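Local coordinates for protein ATP-dependent 6-phosphofructokinase isozyme 2 (Escherichia coli, PDB 3UMP) that phosphorylates fructose 6-phosphate to fructose 1,6-bisphosphate with ATP and magnesium in glycolysis, working as a homodimer of the PfkB carbohydrate kinase family, at residues I18-Y23 with H96-G101; A45-H50 with R293-D298; V246-T251 with A285-Q290. All coordinates share one frame; numbering follows the deposited sequence.

Contact 1. Residues I18-Y23 with H96-G101; sequences ITPQIY and HVEASG. With ATP (adenosine-5'-triphosphate), chain H.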
loop_
_atom_site.group_PDB
_atom_site.type_symbol
_atom_site.label_atom_id
_atom_site.label_comp_id
_atom_site.label_asym_id
_atom_site.label_seq_id
_atom_site.Cartn_x
_atom_site.Cartn_y
_atom_site.Cartn_z
ATOM N N ILE A 18 -5.270 -1.159 -16.808
ATOM C CA ILE A 18 -5.813 -1.957 -15.719
ATOM C C ILE A 18 -4.790 -3.027 -15.346
ATOM O O ILE A 18 -4.109 -3.574 -16.223
ATOM C CB ILE A 18 -7.124 -2.647 -16.141
ATOM C CG1 ILE A 18 -8.184 -1.618 -16.560
ATOM C CG2 ILE A 18 -7.664 -3.520 -15.021
ATOM C CD1 ILE A 18 -9.296 -2.210 -17.432
ATOM N N THR A 19 -4.684 -3.319 -14.055
ATOM C CA THR A 19 -3.820 -4.391 -13.574
ATOM C C THR A 19 -4.493 -5.034 -12.358
ATOM O O THR A 19 -5.280 -4.379 -11.667
ATOM C CB THR A 19 -2.411 -3.852 -13.241
ATOM O OG1 THR A 19 -1.500 -4.951 -13.077
ATOM C CG2 THR A 19 -2.444 -2.996 -11.965
ATOM N N PRO A 20 -4.241 -6.331 -12.119
ATOM C CA PRO A 20 -5.047 -6.989 -11.085
ATOM C C PRO A 20 -4.664 -6.584 -9.664
ATOM O O PRO A 20 -5.549 -6.500 -8.814
ATOM C CB PRO A 20 -4.764 -8.487 -11.310
ATOM C CG PRO A 20 -4.198 -8.583 -12.699
ATOM C CD PRO A 20 -3.446 -7.300 -12.898
ATOM N N GLN A 21 -3.380 -6.336 -9.412
ATOM C CA GLN A 21 -2.922 -6.018 -8.059
ATOM C C GLN A 21 -1.865 -4.931 -8.124
ATOM O O GLN A 21 -1.247 -4.714 -9.172
ATOM C CB GLN A 21 -2.334 -7.257 -7.360
ATOM C CG GLN A 21 -3.258 -8.474 -7.291
ATOM C CD GLN A 21 -4.164 -8.451 -6.078
ATOM O OE1 GLN A 21 -4.028 -7.591 -5.203
ATOM N NE2 GLN A 21 -5.101 -9.394 -6.018
ATOM N N ILE A 22 -1.648 -4.243 -7.010
ATOM C CA ILE A 22 -0.542 -3.297 -6.967
ATOM C C ILE A 22 0.386 -3.615 -5.799
ATOM O O ILE A 22 -0.037 -3.782 -4.652
ATOM C CB ILE A 22 -1.011 -1.821 -6.973
ATOM C CG1 ILE A 22 0.201 -0.879 -7.046
ATOM C CG2 ILE A 22 -1.895 -1.523 -5.768
ATOM C CD1 ILE A 22 -0.156 0.560 -7.386
ATOM N N TYR A 23 1.660 -3.751 -6.126
ATOM C CA TYR A 23 2.675 -4.054 -5.141
ATOM C C TYR A 23 3.993 -3.638 -5.765
ATOM O O TYR A 23 4.081 -3.499 -6.991
ATOM C CB TYR A 23 2.680 -5.551 -4.793
ATOM C CG TYR A 23 2.717 -6.464 -5.982
ATOM C CD1 TYR A 23 3.912 -6.763 -6.622
ATOM C CD2 TYR A 23 1.548 -7.045 -6.467
ATOM C CE1 TYR A 23 3.948 -7.609 -7.728
ATOM C CE2 TYR A 23 1.570 -7.888 -7.557
ATOM C CZ TYR A 23 2.767 -8.167 -8.186
ATOM O OH TYR A 23 2.776 -9.007 -9.276
ATOM N N HIS A 96 -5.996 1.559 -12.956
ATOM C CA HIS A 96 -7.058 0.959 -12.152
ATOM C C HIS A 96 -6.620 -0.406 -11.622
ATOM O O HIS A 96 -6.215 -1.261 -12.400
ATOM C CB HIS A 96 -8.325 0.760 -12.979
ATOM C CG HIS A 96 -9.456 0.185 -12.188
ATOM N ND1 HIS A 96 -10.303 0.965 -11.425
ATOM C CD2 HIS A 96 -9.858 -1.096 -11.999
ATOM C CE1 HIS A 96 -11.191 0.193 -10.826
ATOM N NE2 HIS A 96 -10.938 -1.065 -11.153
ATOM N N VAL A 97 -6.700 -0.610 -10.308
ATOM C CA VAL A 97 -6.359 -1.898 -9.718
ATOM C C VAL A 97 -7.632 -2.722 -9.475
ATOM O O VAL A 97 -8.501 -2.328 -8.695
ATOM C CB VAL A 97 -5.579 -1.727 -8.402
ATOM C CG1 VAL A 97 -5.183 -3.082 -7.864
ATOM C CG2 VAL A 97 -4.332 -0.840 -8.632
ATOM N N GLU A 98 -7.743 -3.859 -10.155
ATOM C CA GLU A 98 -8.972 -4.657 -10.096
ATOM C C GLU A 98 -9.327 -5.153 -8.690
ATOM O O GLU A 98 -10.476 -5.055 -8.260
ATOM C CB GLU A 98 -8.902 -5.829 -11.081
ATOM C CG GLU A 98 -9.105 -5.404 -12.527
ATOM C CD GLU A 98 -8.778 -6.499 -13.539
ATOM O OE1 GLU A 98 -9.543 -6.642 -14.522
ATOM O OE2 GLU A 98 -7.750 -7.198 -13.366
ATOM N N ALA A 99 -8.341 -5.687 -7.975
ATOM C CA ALA A 99 -8.589 -6.320 -6.679
ATOM C C ALA A 99 -9.182 -5.373 -5.628
ATOM O O ALA A 99 -9.946 -5.802 -4.762
ATOM C CB ALA A 99 -7.321 -6.959 -6.158
ATOM N N SER A 100 -8.835 -4.092 -5.715
ATOM C CA SER A 100 -9.253 -3.117 -4.708
ATOM C C SER A 100 -10.242 -2.087 -5.243
ATOM O O SER A 100 -10.942 -1.424 -4.470
ATOM C CB SER A 100 -8.028 -2.397 -4.150
ATOM O OG SER A 100 -7.337 -1.741 -5.197
ATOM N N GLY A 101 -10.291 -1.933 -6.562
ATOM C CA GLY A 101 -11.147 -0.930 -7.175
ATOM C C GLY A 101 -10.532 0.457 -7.094
ATOM O O GLY A 101 -11.150 1.449 -7.483
HETATM P PG ATP H . 8.459 -12.237 -14.429
HETATM O O1G ATP H . 9.936 -12.387 -14.312
HETATM O O2G ATP H . 8.178 -11.633 -15.810
HETATM O O3G ATP H . 7.745 -13.564 -14.310
HETATM P PB ATP H . 8.593 -10.747 -12.046
HETATM O O1B ATP H . 7.784 -9.451 -11.604
HETATM O O2B ATP H . 10.101 -10.432 -12.117
HETATM O O3B ATP H . 7.940 -11.191 -13.430
HETATM P PA ATP H . 7.100 -12.079 -10.182
HETATM O O1A ATP H . 5.893 -11.523 -10.908
HETATM O O2A ATP H . 6.886 -13.567 -9.863
HETATM O O3A ATP H . 8.353 -11.899 -11.022
HETATM O "O5'" ATP H . 7.328 -11.243 -8.824
HETATM C "C5'" ATP H . 8.580 -10.795 -8.450
HETATM C "C4'" ATP H . 8.641 -10.170 -7.138
HETATM O "O4'" ATP H . 7.481 -9.317 -6.988
HETATM C "C3'" ATP H . 8.488 -11.215 -6.121
HETATM O "O3'" ATP H . 9.716 -11.642 -5.668
HETATM C "C2'" ATP H . 7.681 -10.601 -5.057
HETATM O "O2'" ATP H . 8.500 -9.969 -4.165
HETATM C "C1'" ATP H . 6.834 -9.612 -5.765
HETATM N N9 ATP H . 5.469 -10.098 -5.984
HETATM C C8 ATP H . 5.071 -10.836 -7.036
HETATM N N7 ATP H . 3.749 -11.091 -6.906
HETATM C C5 ATP H . 3.304 -10.515 -5.772
HETATM C C6 ATP H . 2.047 -10.454 -5.148
HETATM N N6 ATP H . 0.846 -11.127 -5.759
HETATM N N1 ATP H . 1.940 -9.779 -3.990
HETATM C C2 ATP H . 3.013 -9.175 -3.445
HETATM N N3 ATP H . 4.221 -9.215 -4.020
HETATM C C4 ATP H . 4.400 -9.873 -5.174
#

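Contact 2. Residues A45-H50 with R293-D298; sequences ARAIAH and RLCSHD. With CS (cesium ion), chain F.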
loop_
_atom_site.group_PDB
_atom_site.type_symbol
_atom_site.label_atom_id
_atom_site.label_comp_id
_atom_site.label_asym_id
_atom_site.label_seq_id
_atom_site.Cartn_x
_atom_site.Cartn_y
_atom_site.Cartn_z
ATOM N N ALA A 45 -12.618 22.411 -21.788
ATOM C CA ALA A 45 -13.325 22.427 -23.067
ATOM C C ALA A 45 -14.183 21.178 -23.264
ATOM O O ALA A 45 -15.281 21.257 -23.813
ATOM C CB ALA A 45 -12.348 22.594 -24.226
ATOM N N ARG A 46 -13.694 20.028 -22.813
ATOM C CA ARG A 46 -14.481 18.793 -22.913
ATOM C C ARG A 46 -15.713 18.826 -22.010
ATOM O O ARG A 46 -16.797 18.389 -22.403
ATOM C CB ARG A 46 -13.624 17.572 -22.587
ATOM C CG ARG A 46 -12.486 17.348 -23.582
ATOM C CD ARG A 46 -11.562 16.232 -23.116
ATOM N NE ARG A 46 -12.212 14.929 -23.206
ATOM C CZ ARG A 46 -12.086 13.960 -22.304
ATOM N NH1 ARG A 46 -11.332 14.142 -21.229
ATOM N NH2 ARG A 46 -12.715 12.804 -22.477
ATOM N N ALA A 47 -15.557 19.356 -20.801
ATOM C CA ALA A 47 -16.700 19.465 -19.893
ATOM C C ALA A 47 -17.730 20.426 -20.462
ATOM O O ALA A 47 -18.938 20.216 -20.321
ATOM C CB ALA A 47 -16.260 19.909 -18.499
ATOM N N ILE A 48 -17.259 21.483 -21.114
ATOM C CA ILE A 48 -18.165 22.463 -21.701
ATOM C C ILE A 48 -19.022 21.833 -22.798
ATOM O O ILE A 48 -20.214 22.139 -22.925
ATOM C CB ILE A 48 -17.389 23.686 -22.222
ATOM C CG1 ILE A 48 -17.091 24.631 -21.056
ATOM C CG2 ILE A 48 -18.156 24.407 -23.343
ATOM C CD1 ILE A 48 -16.062 25.726 -21.371
ATOM N N ALA A 49 -18.418 20.938 -23.574
ATOM C CA ALA A 49 -19.166 20.202 -24.591
ATOM C C ALA A 49 -20.198 19.271 -23.956
ATOM O O ALA A 49 -21.330 19.159 -24.443
ATOM C CB ALA A 49 -18.221 19.423 -25.482
ATOM N N HIS A 50 -19.821 18.587 -22.876
ATOM C CA HIS A 50 -20.778 17.710 -22.190
ATOM C C HIS A 50 -21.978 18.510 -21.687
ATOM O O HIS A 50 -23.103 18.000 -21.620
ATOM C CB HIS A 50 -20.128 16.974 -21.012
ATOM C CG HIS A 50 -19.145 15.929 -21.426
ATOM N ND1 HIS A 50 -18.918 15.609 -22.747
ATOM C CD2 HIS A 50 -18.330 15.130 -20.700
ATOM C CE1 HIS A 50 -18.006 14.658 -22.816
ATOM N NE2 HIS A 50 -17.632 14.349 -21.588
ATOM N N ARG A 293 -14.173 9.942 -16.289
ATOM C CA ARG A 293 -15.313 10.540 -16.962
ATOM C C ARG A 293 -15.703 11.871 -16.335
ATOM O O ARG A 293 -15.824 11.996 -15.120
ATOM C CB ARG A 293 -16.507 9.585 -16.924
ATOM C CG ARG A 293 -16.574 8.620 -18.095
ATOM C CD ARG A 293 -17.974 8.051 -18.267
ATOM N NE ARG A 293 -19.003 9.072 -18.099
ATOM C CZ ARG A 293 -20.310 8.831 -18.114
ATOM N NH1 ARG A 293 -20.756 7.595 -18.290
ATOM N NH2 ARG A 293 -21.171 9.825 -17.953
ATOM N N LEU A 294 -15.908 12.855 -17.202
ATOM C CA LEU A 294 -16.294 14.206 -16.819
ATOM C C LEU A 294 -17.789 14.305 -16.551
ATOM O O LEU A 294 -18.536 13.367 -16.804
ATOM C CB LEU A 294 -15.867 15.214 -17.883
ATOM C CG LEU A 294 -14.364 15.256 -18.164
ATOM C CD1 LEU A 294 -14.042 16.262 -19.254
ATOM C CD2 LEU A 294 -13.589 15.566 -16.894
ATOM N N CYS A 295 -18.215 15.436 -16.006
ATOM C CA CYS A 295 -19.632 15.640 -15.690
ATOM C C CYS A 295 -20.516 15.356 -16.894
ATOM O O CYS A 295 -20.125 15.635 -18.025
ATOM C CB CYS A 295 -19.872 17.086 -15.249
ATOM S SG CYS A 295 -19.312 18.356 -16.447
ATOM N N SER A 296 -21.708 14.809 -16.651
ATOM C CA SER A 296 -22.689 14.648 -17.716
ATOM C C SER A 296 -23.750 15.733 -17.578
ATOM O O SER A 296 -23.980 16.256 -16.487
ATOM C CB SER A 296 -23.355 13.281 -17.634
ATOM O OG SER A 296 -24.249 13.250 -16.538
ATOM N N HIS A 297 -24.409 16.062 -18.684
ATOM C CA HIS A 297 -25.435 17.107 -18.661
ATOM C C HIS A 297 -26.588 16.817 -17.689
ATOM O O HIS A 297 -26.990 17.689 -16.912
ATOM C CB HIS A 297 -25.981 17.351 -20.071
ATOM C CG HIS A 297 -27.144 18.294 -20.113
ATOM N ND1 HIS A 297 -28.450 17.869 -19.975
ATOM C CD2 HIS A 297 -27.201 19.636 -20.284
ATOM C CE1 HIS A 297 -29.259 18.910 -20.056
ATOM N NE2 HIS A 297 -28.527 19.995 -20.241
ATOM N N ASP A 298 -27.125 15.604 -17.741
ATOM C CA ASP A 298 -28.296 15.268 -16.927
ATOM C C ASP A 298 -28.003 15.245 -15.429
ATOM O O ASP A 298 -28.830 15.688 -14.630
ATOM C CB ASP A 298 -28.911 13.946 -17.368
ATOM C CG ASP A 298 -29.437 14.001 -18.793
ATOM O OD1 ASP A 298 -29.542 15.120 -19.346
ATOM O OD2 ASP A 298 -29.743 12.931 -19.357
HETATM CS CS CS F . -14.959 10.955 -12.370
HETATM O O HOH W 1 -23.531 14.957 -21.240
HETATM O O HOH W 2 -15.410 12.423 -20.052
#

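Contact 3. Residues V246-T251 with A285-Q290; sequences VKSQST and AATLNQ. With CS (cesium ion), chain F; ATP (adenosine-5'-triphosphate), chain C.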
loop_
_atom_site.group_PDB
_atom_site.type_symbol
_atom_site.label_atom_id
_atom_site.label_comp_id
_atom_site.label_asym_id
_atom_site.label_seq_id
_atom_site.Cartn_x
_atom_site.Cartn_y
_atom_site.Cartn_z
ATOM N N VAL A 246 -24.468 12.708 -1.613
ATOM C CA VAL A 246 -24.435 11.533 -2.468
ATOM C C VAL A 246 -22.986 11.078 -2.544
ATOM O O VAL A 246 -22.068 11.907 -2.520
ATOM C CB VAL A 246 -24.966 11.847 -3.887
ATOM C CG1 VAL A 246 -24.879 10.618 -4.789
ATOM C CG2 VAL A 246 -26.399 12.363 -3.814
ATOM N N LYS A 247 -22.792 9.766 -2.627
ATOM C CA LYS A 247 -21.465 9.154 -2.602
ATOM C C LYS A 247 -20.626 9.475 -3.834
ATOM O O LYS A 247 -21.073 9.327 -4.972
ATOM C CB LYS A 247 -21.585 7.637 -2.456
ATOM C CG LYS A 247 -20.515 7.013 -1.576
ATOM C CD LYS A 247 -20.748 5.517 -1.386
ATOM C CE LYS A 247 -20.436 4.734 -2.657
ATOM N NZ LYS A 247 -20.268 3.273 -2.381
ATOM N N SER A 248 -19.393 9.904 -3.598
ATOM C CA SER A 248 -18.461 10.126 -4.690
ATOM C C SER A 248 -17.893 8.774 -5.111
ATOM O O SER A 248 -17.454 7.992 -4.266
ATOM C CB SER A 248 -17.353 11.086 -4.249
ATOM O OG SER A 248 -16.293 11.126 -5.188
ATOM N N GLN A 249 -18.091 8.428 -6.382
ATOM C CA GLN A 249 -17.447 7.274 -6.997
ATOM C C GLN A 249 -15.958 7.492 -7.294
ATOM O O GLN A 249 -15.116 6.653 -6.985
ATOM C CB GLN A 249 -18.192 6.863 -8.265
ATOM C CG GLN A 249 -19.600 6.360 -8.005
ATOM C CD GLN A 249 -19.625 5.156 -7.085
ATOM O OE1 GLN A 249 -18.916 4.178 -7.308
ATOM N NE2 GLN A 249 -20.444 5.223 -6.044
ATOM N N SER A 250 -15.667 8.583 -8.000
ATOM C CA SER A 250 -14.299 8.985 -8.316
ATOM C C SER A 250 -14.186 10.502 -8.478
ATOM O O SER A 250 -15.008 11.112 -9.152
ATOM C CB SER A 250 -13.838 8.331 -9.619
ATOM O OG SER A 250 -12.678 8.955 -10.134
ATOM N N THR A 251 -13.162 11.108 -7.886
ATOM C CA THR A 251 -13.000 12.562 -7.963
ATOM C C THR A 251 -12.275 13.143 -9.181
ATOM O O THR A 251 -12.186 14.359 -9.321
ATOM C CB THR A 251 -12.322 13.096 -6.687
ATOM O OG1 THR A 251 -11.036 12.487 -6.534
ATOM C CG2 THR A 251 -13.171 12.798 -5.465
ATOM N N ALA A 285 -21.309 16.333 -10.025
ATOM C CA ALA A 285 -21.795 15.393 -11.035
ATOM C C ALA A 285 -20.621 14.592 -11.586
ATOM O O ALA A 285 -20.728 13.381 -11.844
ATOM C CB ALA A 285 -22.507 16.136 -12.169
ATOM N N ALA A 286 -19.470 15.236 -11.728
ATOM C CA ALA A 286 -18.305 14.544 -12.260
ATOM C C ALA A 286 -17.913 13.379 -11.357
ATOM O O ALA A 286 -17.540 12.313 -11.833
ATOM C CB ALA A 286 -17.141 15.505 -12.426
ATOM N N THR A 287 -18.011 13.589 -10.052
ATOM C CA THR A 287 -17.632 12.580 -9.070
ATOM C C THR A 287 -18.501 11.327 -9.140
ATOM O O THR A 287 -18.104 10.269 -8.664
ATOM C CB THR A 287 -17.642 13.132 -7.631
ATOM O OG1 THR A 287 -18.992 13.326 -7.197
ATOM C CG2 THR A 287 -16.888 14.447 -7.561
ATOM N N LEU A 288 -19.703 11.460 -9.689
ATOM C CA LEU A 288 -20.652 10.339 -9.712
ATOM C C LEU A 288 -20.212 9.218 -10.647
ATOM O O LEU A 288 -20.693 8.092 -10.536
ATOM C CB LEU A 288 -22.046 10.810 -10.118
ATOM C CG LEU A 288 -22.712 11.802 -9.175
ATOM C CD1 LEU A 288 -24.033 12.277 -9.774
ATOM C CD2 LEU A 288 -22.933 11.160 -7.813
ATOM N N ASN A 289 -19.299 9.538 -11.559
ATOM C CA ASN A 289 -18.799 8.586 -12.548
ATOM C C ASN A 289 -17.458 7.962 -12.181
ATOM O O ASN A 289 -16.621 8.589 -11.537
ATOM C CB ASN A 289 -18.670 9.238 -13.927
ATOM C CG ASN A 289 -19.884 10.054 -14.309
ATOM O OD1 ASN A 289 -21.003 9.548 -14.339
ATOM N ND2 ASN A 289 -19.666 11.324 -14.614
ATOM N N GLN A 290 -17.281 6.719 -12.610
ATOM C CA GLN A 290 -16.056 5.975 -12.389
ATOM C C GLN A 290 -14.923 6.531 -13.235
ATOM O O GLN A 290 -15.148 7.113 -14.292
ATOM C CB GLN A 290 -16.265 4.498 -12.722
ATOM C CG GLN A 290 -17.456 3.868 -12.023
ATOM C CD GLN A 290 -17.189 3.601 -10.558
ATOM O OE1 GLN A 290 -16.075 3.257 -10.172
ATOM N NE2 GLN A 290 -18.215 3.762 -9.732
HETATM CS CS CS F . -14.959 10.955 -12.370
HETATM P PG ATP C . -9.106 18.724 -9.254
HETATM O O1G ATP C . -8.325 19.696 -10.079
HETATM O O2G ATP C . -9.843 17.838 -10.263
HETATM O O3G ATP C . -8.303 17.882 -8.333
HETATM P PB ATP C . -9.911 20.634 -7.467
HETATM O O1B ATP C . -9.001 20.105 -6.319
HETATM O O2B ATP C . -9.377 21.869 -8.248
HETATM O O3B ATP C . -10.230 19.461 -8.492
HETATM P PA ATP C . -12.279 20.322 -5.879
HETATM O O1A ATP C . -11.646 19.084 -5.290
HETATM O O2A ATP C . -12.742 21.327 -4.846
HETATM O O3A ATP C . -11.333 21.037 -6.880
HETATM O "O5'" ATP C . -13.521 19.836 -6.797
HETATM C "C5'" ATP C . -14.381 20.756 -7.392
HETATM C "C4'" ATP C . -15.815 20.587 -7.119
HETATM O "O4'" ATP C . -16.126 19.192 -7.364
HETATM C "C3'" ATP C . -16.160 20.743 -5.702
HETATM O "O3'" ATP C . -16.409 22.057 -5.387
HETATM C "C2'" ATP C . -17.368 19.905 -5.559
HETATM O "O2'" ATP C . -18.441 20.498 -6.167
HETATM C "C1'" ATP C . -17.017 18.727 -6.362
HETATM N N9 ATP C . -16.385 17.698 -5.554
HETATM C C8 ATP C . -15.057 17.471 -5.461
HETATM N N7 ATP C . -14.897 16.425 -4.617
HETATM C C5 ATP C . -16.120 16.013 -4.186
HETATM C C6 ATP C . -16.569 15.003 -3.331
HETATM N N6 ATP C . -15.593 14.100 -2.653
HETATM N N1 ATP C . -17.892 14.860 -3.127
HETATM C C2 ATP C . -18.784 15.664 -3.725
HETATM N N3 ATP C . -18.391 16.639 -4.551
HETATM C C4 ATP C . -17.078 16.824 -4.790
HETATM O O HOH W 3 -20.699 13.008 -4.893
#

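Contact 1. Residues I18-Y23 with H96-G101
Glu98 lays its side chain against Ile18 and Pro20, just where two parallel strands run out. Its CB sits by Thr19 O and Pro20 CA, and Glu98 CG then presses on Ile18 CG2 at 3.4 Å. The chain is extended beyond CG (chi2 169°), which carries Glu98 CD past the same methyl group, Ile18 CG2, at 3.5 Å. The two side chains cross at about a right angle. At the tip, OE1 stays near that methyl, while Glu98 OE2 comes to 3.5 Å from Pro20 CA. Ile18 CG2 also lies at the edge of the His96 ring.

The backbones are laced by Thr19 N to His96 O (3.1 Å), Glu98 N to Thr19 O (2.9 Å) and, past the strands, Ala99 N to Pro20 O (3.0 Å). On the other face Val97 CG2 packs on Ile22 CG2 at 3.8 Å. Gln21 rests its amide on Ala99 CB, and its NE2 is hydrogen-bonded to Ala99 O of the second subunit. Next along, one face of the Tyr23 ring takes the adenine of an ATP that also binds Asn187 of the third subunit, consistent with the allosteric site.

Strands 12-19 and 93-97 are the central pair of the mixed lid sheet, flanked by 34-38 and 103-107, with Tyr104 of the latter touching Ile22 and Val97.

Contact 2. Residues A45-H50 with R293-D298
His297 N donates a hydrogen bond to a water at 2.9 Å (water 1), and that water donates in turn to His50 O at 3.1 Å, so a single solvent molecule bridges the end of helix 40-50 and the start of helix 297-308. In the ribokinase-like fold, segment 293-298 leaves the potassium site, runs past helix 40-50 and turns into the C-terminal helix, with Ser296 at its N-cap.

Leu294 fills the middle. Its chain is extended out to CD1 (chi2 179°), which touches Arg46 CB at 3.6 Å and reaches the helix backbone, with Leu294 CD1 3.8 Å from Ala47 N. The same methyl lies over one face of the Arg46 guanidinium, a flat group held from elsewhere by a salt bridge from NE to Glu76 and a hydrogen bond from NH1 to Asn43. Alongside, Cys295 SG meets Ala47 CB at 4.0 Å.

The His50 ring is approached from several directions. Arg46 O, one turn back in the helix, stands above one face; at the edge, near the ring plane, His50 CD2 comes to 3.3 Å from Cys295 O; and Leu294 CB packs obliquely. Water 2 lies in the ring plane at NE2, a weak bond, and takes a hydrogen bond from Leu294 N.

Arg293 O faces the other way, onto the cesium ion in the potassium site. At the far end His297 CB lies against His50 O, and His297 ND1 donates almost straight to Asp298 OD1, 3.0 Å away and in the plane of the imidazole.

Contact 3. Residues V246-T251 with A285-Q290
Thr287 O takes hydrogen bonds from two successive amides of the loop: Ser250 N comes in nearly straight (169° at the hydrogen) at 3.0 Å, while Gln249 N at 2.9 Å makes only a weak, bent bond. In return, Ser250 O receives a CA-H...O contact from Thr287 CA at 3.0 Å. Water 3 donates to both Val246 O and Thr287 OG1, the latter also hydrogen-bonded to Ser284 O.

One polar bond joins side chains directly. Gln290 NE2 donates to Gln249 OE1 at 2.6 Å, bent and shorter than an amide bond usually is, so its exact length is doubtful; the acceptor is close to the amide plane of Gln290, yet the two amide planes are 50° apart. Both chains bend at chi2 (-59° for Gln249), which brings the two amides together. Gln249 CG also rests on Leu288 O; an alanine here would probably leave the Gln290 amide without this acceptor and freer to turn.

Metal coordination ties the segments too. A cesium ion occupies the potassium site, bound by Ser250 O (3.2 Å), Ala286 O and Asn289 O, with Val252, Gly291 and Arg293 supplying the other carbonyls. A monovalent-cation site of this kind is found in many ribokinase-like kinases, and here it borders the ATP site.

Packing toward the nucleotide comes from Thr287 CG2, 3.7 Å from ATP C4, with Ser248 CB and Thr251 CG2 near N6. On the outer side Leu288 CD2 meets Val246 CG1 at 3.6 Å, the side chains crossing at about a right angle.

In the fold
Contact 1 stands apart in the lid sheet, its centre about 28 Å from that of the chain, whereas contact 2 lies about 12 Å from it and contact 3 about 17 Å. All three are only partly buried. Contact 1 is knit by strand-type backbone bonds and reaches the second and third subunits; contact 2, untouched by other chains, relies on apolar packing and bridging waters; contact 3 mixes backbone, amide and metal bonds beside ATP and also meets neighbouring subunits, the third and fourth. Contacts 2 and 3 touch, with Cys295 against Ala285 and Ala286, and share the cesium ion; 285-290 and 293-298 are close neighbours in the chain.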